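Local coordinates for protein titin (Homo sapiens, PDB 1WAA) that acts as a molecular spring of the muscle sarcomere, in which immunoglobulin domains such as this one are strung in series and resist unfolding under stretch, at residues E26-E31 with E56-I61; P49-I54 with L62-C67. All blocks are in the same frame, centred on the assembly; numbering follows the deposited sequence.

Contact 1: E26-E31 with E56-I61; sequences EIELSE and EGKKHI. Unlike the reference sequence in segment 56-61: E56 (reference Asp). With ZN (zinc ion), chain H.
I27 and H60 form a hydrogen-bonded antiparallel pair, I27 N to H60 O at 3.0 Å and H60 N to I27 O at 2.9 Å. L29 N bonds K58 O at 2.8 Å beside the type II' turn from E56 to K59, and the K58 chain lies against L29 O, CD 3.2 Å from it.

E26, E28 and K59 put their charged side chains on one face of the sheet. K59 NZ meets the anti lone pair of E28 OE2 at 2.7 Å, bonds weakly to E26 OE1 at 3.4 Å, and is also salt-bridged to an acidic side chain of a neighbouring chain. E26 binds a zinc ion shared with that chain, and E28 OE2 also pairs with K10. An alanine at E28 would probably leave K59 with the weak E26 bond within the two segments, and K10 without this carboxylate.

On the other face I27 CG2 packs on H60 CB at 3.7 Å, and L29 CD2 approaches H60 CE1 obliquely at 3.4 Å. H60 ND1 is buried without a polar partner; NE2 bonds weakly to V34 O.

The chemistry is two-sided: carboxylates, ammonium and zinc on one face, I27, L29 and the H60 imidazole on the other, meeting F77.

Contact 2: P49-I54 with L62-C67; sequences PDCEII and LILHNC. With ZN (zinc ion), chain Y.
E52 and I63 make the hydrogen-bonded antiparallel pair between 49-54 and 62-67, whose short strands run 168° apart in direction. E52 N reaches I63 O at 2.8 Å and I63 N returns to E52 O at 2.9 Å. Beyond the strand end the pairing continues through H65 N and D50 O, 3.0 Å apart; a water joins D50 O to H65 O.

Among the side chains, E52 and H65 hold a zinc ion between them. A chi1 of -73° in both puts each CG beside its own backbone N; E52, extended beyond CG, has OE1 1.9 Å from the zinc, while H65 NE2 binds it at 2.1 Å. E52 OE1 lies at the edge of the imidazole, near its plane. A water and an acidic side chain of a neighbouring chain complete the ligands, and E52 OE2 is salt-bridged to a basic residue of that chain. I63 CG2 lies over one face of the H65 ring, toward its rim. The opposite sheet face is apolar: C51 SG packs on L64 CD2 at 3.7 Å, and I53 CG1 on L62 CD1 at 4.1 Å.

Strand 51-56 is an edge strand of its sheet within this chain, and strand 59-64 lies between it and strand 23-29. From the apolar face I53 and L62 touch W38 of the facing sheet, while L64 meets M71.

How the contacts relate
Contact 1 and contact 2 have centres about 17 Å apart in the same four-stranded sheet of the immunoglobulin fold. Strand 59-64 belongs to both: its first half pairs with strand 23-29 in contact 1, its second half with strand 51-56 in contact 2. Along the chain the segments alternate, 26-31, 49-54, 56-61, 62-67, the middle two being joined through the hairpin. A probable hydrogen bond of 2.8 Å from I61 N to I54 O connects the contacts directly. I61 and I63 share a face, and with them their partners E26 and E52, so the zinc ions of these two contacts lie on one side of the sheet, where other chains complete them, while the reverse side packs against the second sheet.

Contact 1: E26-E31 with E56-I61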
ATOM      1  N   GLU E  26       0.389 -19.720  -2.305  1.00 28.31           N
ATOM      2  CA  GLU E  26       0.624 -18.545  -3.120  1.00 28.65           C
ATOM      3  C   GLU E  26      -0.403 -18.508  -4.251  1.00 27.97           C
ATOM      4  O   GLU E  26      -0.577 -19.487  -4.974  1.00 26.01           O
ATOM      5  CB  GLU E  26       2.040 -18.668  -3.684  1.00 29.19           C
ATOM      6  CG  GLU E  26       2.440 -17.551  -4.599  1.00 33.60           C
ATOM      7  CD  GLU E  26       3.782 -17.767  -5.240  1.00 32.72           C
ATOM      8  OE1 GLU E  26       4.398 -16.777  -5.666  1.00 39.78           O
ATOM      9  OE2 GLU E  26       4.231 -18.911  -5.329  1.00 36.51           O
ATOM     10  N   ILE E  27      -1.092 -17.380  -4.401  1.00 26.36           N
ATOM     11  CA  ILE E  27      -1.984 -17.204  -5.563  1.00 24.82           C
ATOM     12  C   ILE E  27      -1.813 -15.821  -6.149  1.00 25.22           C
ATOM     13  O   ILE E  27      -1.590 -14.855  -5.412  1.00 25.83           O
ATOM     14  CB  ILE E  27      -3.459 -17.476  -5.201  1.00 24.35           C
ATOM     15  CG1 ILE E  27      -4.372 -17.369  -6.427  1.00 24.22           C
ATOM     16  CG2 ILE E  27      -3.933 -16.542  -4.136  1.00 28.81           C
ATOM     17  CD1 ILE E  27      -5.773 -17.814  -6.146  1.00 26.34           C
ATOM     18  N   GLU E  28      -1.909 -15.715  -7.474  1.00 25.25           N
ATOM     19  CA  GLU E  28      -1.773 -14.422  -8.138  1.00 25.67           C
ATOM     20  C   GLU E  28      -3.062 -14.047  -8.859  1.00 25.50           C
ATOM     21  O   GLU E  28      -3.612 -14.841  -9.632  1.00 26.94           O
ATOM     22  CB  GLU E  28      -0.615 -14.461  -9.132  1.00 27.45           C
ATOM     23  CG  GLU E  28      -0.132 -13.085  -9.557  1.00 32.76           C
ATOM     24  CD  GLU E  28       1.053 -13.187 -10.499  1.00 44.35           C
ATOM     25  OE1 GLU E  28       0.883 -12.895 -11.710  1.00 47.13           O
ATOM     26  OE2 GLU E  28       2.143 -13.594 -10.031  1.00 46.55           O
ATOM     27  N   LEU E  29      -3.535 -12.834  -8.632  1.00 26.42           N
ATOM     28  CA  LEU E  29      -4.770 -12.374  -9.260  1.00 24.00           C
ATOM     29  C   LEU E  29      -4.446 -11.526 -10.465  1.00 23.67           C
ATOM     30  O   LEU E  29      -3.298 -11.157 -10.682  1.00 24.31           O
ATOM     31  CB  LEU E  29      -5.574 -11.537  -8.254  1.00 25.51           C
ATOM     32  CG  LEU E  29      -6.615 -12.237  -7.377  1.00 32.41           C
ATOM     33  CD1 LEU E  29      -6.449 -13.762  -7.275  1.00 29.04           C
ATOM     34  CD2 LEU E  29      -6.685 -11.596  -6.042  1.00 29.98           C
ATOM     35  N   SER E  30      -5.480 -11.207 -11.238  1.00 22.75           N
ATOM     36  CA  SER E  30      -5.347 -10.390 -12.442  1.00 24.03           C
ATOM     37  C   SER E  30      -5.165  -8.903 -12.127  1.00 24.85           C
ATOM     38  O   SER E  30      -4.784  -8.132 -13.007  1.00 24.73           O
ATOM     39  CB  SER E  30      -6.572 -10.593 -13.351  1.00 23.71           C
ATOM     40  OG  SER E  30      -7.750 -10.291 -12.626  1.00 21.39           O
ATOM     41  N   GLU E  31      -5.422  -8.529 -10.872  1.00 25.34           N
ATOM     42  CA  GLU E  31      -5.452  -7.129 -10.410  1.00 25.72           C
ATOM     43  C   GLU E  31      -4.908  -7.007  -9.009  1.00 24.62           C
ATOM     44  O   GLU E  31      -5.109  -7.918  -8.177  1.00 25.04           O
ATOM     45  CB  GLU E  31      -6.891  -6.591 -10.401  1.00 26.97           C
ATOM     46  CG  GLU E  31      -7.518  -6.458 -11.795  1.00 33.46           C
ATOM     47  CD  GLU E  31      -7.019  -5.211 -12.568  1.00 42.45           C
ATOM     48  OE1 GLU E  31      -7.056  -5.221 -13.823  1.00 44.60           O
ATOM     49  OE2 GLU E  31      -6.597  -4.216 -11.916  1.00 47.57           O
ATOM     50  N   GLU E  56       0.407  -8.519  -1.331  1.00 25.33           N
ATOM     51  CA  GLU E  56       1.191  -7.501  -1.962  1.00 24.52           C
ATOM     52  C   GLU E  56       0.942  -7.447  -3.446  1.00 24.64           C
ATOM     53  O   GLU E  56       1.317  -8.374  -4.174  1.00 23.25           O
ATOM     54  CB  GLU E  56       2.672  -7.646  -1.696  1.00 24.93           C
ATOM     55  CG  GLU E  56       3.299  -6.311  -2.109  1.00 29.69           C
ATOM     56  CD  GLU E  56       4.596  -6.457  -2.758  1.00 35.46           C
ATOM     57  OE1 GLU E  56       5.249  -7.433  -2.377  1.00 27.74           O
ATOM     58  OE2 GLU E  56       4.972  -5.585  -3.608  1.00 36.84           O
ATOM     59  N   GLY E  57       0.310  -6.355  -3.885  1.00 22.96           N
ATOM     60  CA  GLY E  57      -0.070  -6.187  -5.301  1.00 25.47           C
ATOM     61  C   GLY E  57      -1.012  -7.308  -5.713  1.00 25.00           C
ATOM     62  O   GLY E  57      -2.003  -7.558  -5.028  1.00 27.67           O
ATOM     63  N   LYS E  58      -0.675  -7.999  -6.798  1.00 24.39           N
ATOM     64  CA  LYS E  58      -1.466  -9.126  -7.318  1.00 24.64           C
ATOM     65  C   LYS E  58      -1.312 -10.426  -6.534  1.00 24.60           C
ATOM     66  O   LYS E  58      -2.079 -11.395  -6.722  1.00 24.50           O
ATOM     67  CB  LYS E  58      -1.103  -9.385  -8.792  1.00 24.44           C
ATOM     68  CG  LYS E  58      -1.404  -8.225  -9.688  1.00 23.05           C
ATOM     69  CD  LYS E  58      -1.404  -8.607 -11.134  1.00 26.39           C
ATOM     70  CE  LYS E  58      -0.016  -8.796 -11.669  1.00 35.63           C
ATOM     71  NZ  LYS E  58      -0.086  -8.908 -13.161  1.00 45.02           N
ATOM     72  N   LYS E  59      -0.323 -10.434  -5.650  1.00 24.69           N
ATOM     73  CA  LYS E  59       0.051 -11.600  -4.871  1.00 26.01           C
ATOM     74  C   LYS E  59      -0.665 -11.732  -3.523  1.00 28.13           C
ATOM     75  O   LYS E  59      -0.771 -10.774  -2.755  1.00 28.63           O
ATOM     76  CB  LYS E  59       1.560 -11.567  -4.618  1.00 26.79           C
ATOM     77  CG  LYS E  59       2.310 -12.420  -5.588  1.00 35.15           C
ATOM     78  CD  LYS E  59       2.012 -13.893  -5.355  1.00 34.55           C
ATOM     79  CE  LYS E  59       1.978 -14.594  -6.698  1.00 38.43           C
ATOM     80  NZ  LYS E  59       3.162 -14.305  -7.580  1.00 32.60           N
ATOM     81  N   HIS E  60      -1.166 -12.934  -3.250  1.00 27.96           N
ATOM     82  CA  HIS E  60      -1.729 -13.267  -1.960  1.00 26.18           C
ATOM     83  C   HIS E  60      -1.040 -14.508  -1.421  1.00 26.37           C
ATOM     84  O   HIS E  60      -0.899 -15.494  -2.126  1.00 26.18           O
ATOM     85  CB  HIS E  60      -3.192 -13.530  -2.102  1.00 26.40           C
ATOM     86  CG  HIS E  60      -4.005 -12.294  -2.244  1.00 26.45           C
ATOM     87  ND1 HIS E  60      -4.128 -11.622  -3.443  1.00 32.66           N
ATOM     88  CD2 HIS E  60      -4.732 -11.600  -1.342  1.00 22.61           C
ATOM     89  CE1 HIS E  60      -4.915 -10.577  -3.274  1.00 27.30           C
ATOM     90  NE2 HIS E  60      -5.303 -10.552  -2.014  1.00 30.82           N
ATOM     91  N   ILE E  61      -0.588 -14.438  -0.176  1.00 25.63           N
ATOM     92  CA  ILE E  61       0.168 -15.530   0.416  1.00 25.22           C
ATOM     93  C   ILE E  61      -0.430 -15.960   1.733  1.00 25.57           C
ATOM     94  O   ILE E  61      -0.919 -15.124   2.489  1.00 25.53           O
ATOM     95  CB  ILE E  61       1.639 -15.104   0.559  1.00 25.61           C
ATOM     96  CG1 ILE E  61       2.287 -15.009  -0.831  1.00 23.05           C
ATOM     97  CG2 ILE E  61       2.443 -16.042   1.519  1.00 23.64           C
ATOM     98  CD1 ILE E  61       3.386 -13.992  -0.925  1.00 24.95           C
TER
HETATM   99 ZN    ZN H1091       5.325 -17.413  -7.134  1.00 24.67          ZN
HETATM  100  O   HOH W   1      -4.880  -8.427  -5.403  1.00 14.04           O
HETATM  101  O   HOH W   2       4.105 -17.462  -8.946  1.00 20.98           O

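Contact 2: P49-I54 with L62-C67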
ATOM      1  N   PRO E  49       0.116 -15.553  14.895  1.00 33.93           N
ATOM      2  CA  PRO E  49       1.548 -15.830  14.747  1.00 33.42           C
ATOM      3  C   PRO E  49       1.807 -17.063  13.878  1.00 32.71           C
ATOM      4  O   PRO E  49       2.709 -17.038  13.045  1.00 33.59           O
ATOM      5  CB  PRO E  49       2.013 -16.083  16.174  1.00 33.51           C
ATOM      6  CG  PRO E  49       1.010 -15.351  17.008  1.00 35.58           C
ATOM      7  CD  PRO E  49      -0.292 -15.514  16.306  1.00 33.81           C
ATOM      8  N   ASP E  50       1.004 -18.109  14.060  1.00 30.65           N
ATOM      9  CA  ASP E  50       1.159 -19.367  13.314  1.00 31.33           C
ATOM     10  C   ASP E  50       0.372 -19.397  11.990  1.00 29.54           C
ATOM     11  O   ASP E  50       0.461 -20.352  11.225  1.00 29.33           O
ATOM     12  CB  ASP E  50       0.777 -20.567  14.206  1.00 31.63           C
ATOM     13  CG  ASP E  50       1.635 -20.658  15.490  1.00 38.84           C
ATOM     14  OD1 ASP E  50       2.789 -20.150  15.494  1.00 45.91           O
ATOM     15  OD2 ASP E  50       1.195 -21.238  16.525  1.00 40.84           O
ATOM     16  N   CYS E  51      -0.406 -18.349  11.720  1.00 28.15           N
ATOM     17  CA  CYS E  51      -1.274 -18.327  10.562  1.00 26.57           C
ATOM     18  C   CYS E  51      -1.268 -16.929   9.944  1.00 26.79           C
ATOM     19  O   CYS E  51      -2.075 -16.074  10.306  1.00 27.48           O
ATOM     20  CB  CYS E  51      -2.681 -18.741  10.957  1.00 25.57           C
ATOM     21  SG  CYS E  51      -3.797 -18.682   9.572  1.00 31.45           S
ATOM     22  N   GLU E  52      -0.338 -16.700   9.021  1.00 25.83           N
ATOM     23  CA  GLU E  52      -0.063 -15.339   8.537  1.00 25.37           C
ATOM     24  C   GLU E  52      -0.676 -15.158   7.159  1.00 25.20           C
ATOM     25  O   GLU E  52      -0.482 -15.983   6.270  1.00 24.98           O
ATOM     26  CB  GLU E  52       1.446 -15.072   8.519  1.00 25.61           C
ATOM     27  CG  GLU E  52       2.029 -14.896   9.932  0.50 25.73           C
ATOM     28  CD  GLU E  52       3.534 -15.156  10.042  1.00 27.21           C
ATOM     29  OE1 GLU E  52       4.101 -15.907   9.228  1.00 33.40           O
ATOM     30  OE2 GLU E  52       4.157 -14.653  10.995  1.00 33.95           O
ATOM     31  N   ILE E  53      -1.441 -14.089   7.007  1.00 24.95           N
ATOM     32  CA  ILE E  53      -2.160 -13.765   5.776  1.00 26.10           C
ATOM     33  C   ILE E  53      -1.508 -12.508   5.180  1.00 26.40           C
ATOM     34  O   ILE E  53      -1.476 -11.457   5.814  1.00 26.18           O
ATOM     35  CB  ILE E  53      -3.664 -13.519   6.075  1.00 26.85           C
ATOM     36  CG1 ILE E  53      -4.306 -14.781   6.672  1.00 28.99           C
ATOM     37  CG2 ILE E  53      -4.429 -13.104   4.833  1.00 28.99           C
ATOM     38  CD1 ILE E  53      -5.793 -14.616   7.051  1.00 27.76           C
ATOM     39  N   ILE E  54      -0.964 -12.659   3.979  1.00 26.32           N
ATOM     40  CA  ILE E  54      -0.091 -11.673   3.341  1.00 26.24           C
ATOM     41  C   ILE E  54      -0.693 -11.243   2.008  1.00 26.27           C
ATOM     42  O   ILE E  54      -1.216 -12.091   1.247  1.00 25.61           O
ATOM     43  CB  ILE E  54       1.323 -12.324   3.062  1.00 26.93           C
ATOM     44  CG1 ILE E  54       1.960 -12.890   4.355  1.00 28.66           C
ATOM     45  CG2 ILE E  54       2.254 -11.390   2.217  1.00 28.04           C
ATOM     46  CD1 ILE E  54       2.466 -11.886   5.323  1.00 30.38           C
ATOM     47  N   LEU E  62      -0.390 -17.263   2.008  1.00 25.28           N
ATOM     48  CA  LEU E  62      -0.795 -17.777   3.302  1.00 24.30           C
ATOM     49  C   LEU E  62       0.365 -18.592   3.845  1.00 25.44           C
ATOM     50  O   LEU E  62       0.861 -19.487   3.143  1.00 25.00           O
ATOM     51  CB  LEU E  62      -1.992 -18.709   3.154  1.00 26.56           C
ATOM     52  CG  LEU E  62      -2.411 -19.433   4.438  1.00 24.70           C
ATOM     53  CD1 LEU E  62      -2.953 -18.449   5.459  1.00 22.09           C
ATOM     54  CD2 LEU E  62      -3.436 -20.468   4.133  1.00 23.63           C
ATOM     55  N   ILE E  63       0.812 -18.254   5.054  1.00 22.43           N
ATOM     56  CA  ILE E  63       1.847 -19.026   5.759  1.00 23.17           C
ATOM     57  C   ILE E  63       1.263 -19.720   6.999  1.00 24.36           C
ATOM     58  O   ILE E  63       0.645 -19.069   7.838  1.00 24.67           O
ATOM     59  CB  ILE E  63       3.070 -18.175   6.191  1.00 20.90           C
ATOM     60  CG1 ILE E  63       3.525 -17.244   5.065  1.00 18.69           C
ATOM     61  CG2 ILE E  63       4.226 -19.118   6.603  1.00 23.51           C
ATOM     62  CD1 ILE E  63       4.606 -16.247   5.476  1.00 22.06           C
ATOM     63  N   LEU E  64       1.458 -21.030   7.083  1.00 24.05           N
ATOM     64  CA  LEU E  64       0.988 -21.815   8.223  1.00 23.85           C
ATOM     65  C   LEU E  64       2.197 -22.515   8.837  1.00 24.31           C
ATOM     66  O   LEU E  64       2.837 -23.361   8.210  1.00 24.74           O
ATOM     67  CB  LEU E  64      -0.069 -22.834   7.778  1.00 24.08           C
ATOM     68  CG  LEU E  64      -1.275 -22.364   6.937  1.00 26.74           C
ATOM     69  CD1 LEU E  64      -2.026 -23.558   6.331  1.00 24.69           C
ATOM     70  CD2 LEU E  64      -2.237 -21.483   7.750  1.00 25.57           C
ATOM     71  N   HIS E  65       2.525 -22.107  10.052  1.00 23.98           N
ATOM     72  CA  HIS E  65       3.671 -22.596  10.778  1.00 23.10           C
ATOM     73  C   HIS E  65       3.254 -23.761  11.621  1.00 25.67           C
ATOM     74  O   HIS E  65       2.076 -23.881  11.997  1.00 26.34           O
ATOM     75  CB  HIS E  65       4.168 -21.507  11.707  1.00 23.25           C
ATOM     76  CG  HIS E  65       4.868 -20.391  11.006  1.00 25.05           C
ATOM     77  ND1 HIS E  65       6.132 -20.529  10.476  1.00 28.93           N
ATOM     78  CD2 HIS E  65       4.495 -19.114  10.764  1.00 24.91           C
ATOM     79  CE1 HIS E  65       6.503 -19.388   9.931  1.00 26.65           C
ATOM     80  NE2 HIS E  65       5.532 -18.511  10.102  1.00 28.73           N
ATOM     81  N   ASN E  66       4.236 -24.604  11.950  1.00 25.16           N
ATOM     82  CA  ASN E  66       4.030 -25.707  12.864  1.00 27.33           C
ATOM     83  C   ASN E  66       2.778 -26.519  12.485  1.00 27.42           C
ATOM     84  O   ASN E  66       1.878 -26.743  13.306  1.00 26.65           O
ATOM     85  CB  ASN E  66       4.003 -25.166  14.297  1.00 27.32           C
ATOM     86  CG  ASN E  66       4.455 -26.184  15.313  1.00 33.32           C
ATOM     87  OD1 ASN E  66       3.740 -27.136  15.595  1.00 35.00           O
ATOM     88  ND2 ASN E  66       5.654 -25.985  15.878  1.00 38.73           N
ATOM     89  N   CYS E  67       2.738 -26.943  11.216  1.00 27.90           N
ATOM     90  CA  CYS E  67       1.639 -27.756  10.692  1.00 27.99           C
ATOM     91  C   CYS E  67       1.458 -29.068  11.446  1.00 29.40           C
ATOM     92  O   CYS E  67       2.427 -29.690  11.910  1.00 29.32           O
ATOM     93  CB  CYS E  67       1.830 -28.033   9.217  1.00 26.42           C
ATOM     94  SG  CYS E  67       1.546 -26.559   8.216  1.00 27.54           S
TER
HETATM   95 ZN    ZN Y1089       5.863 -16.444   9.827  1.00 26.62          ZN
HETATM   96  O   HOH W   3      -0.869 -22.903  11.138  1.00 27.61           O
HETATM   97  O   HOH W   4       6.910 -15.650  11.609  1.00 26.33           O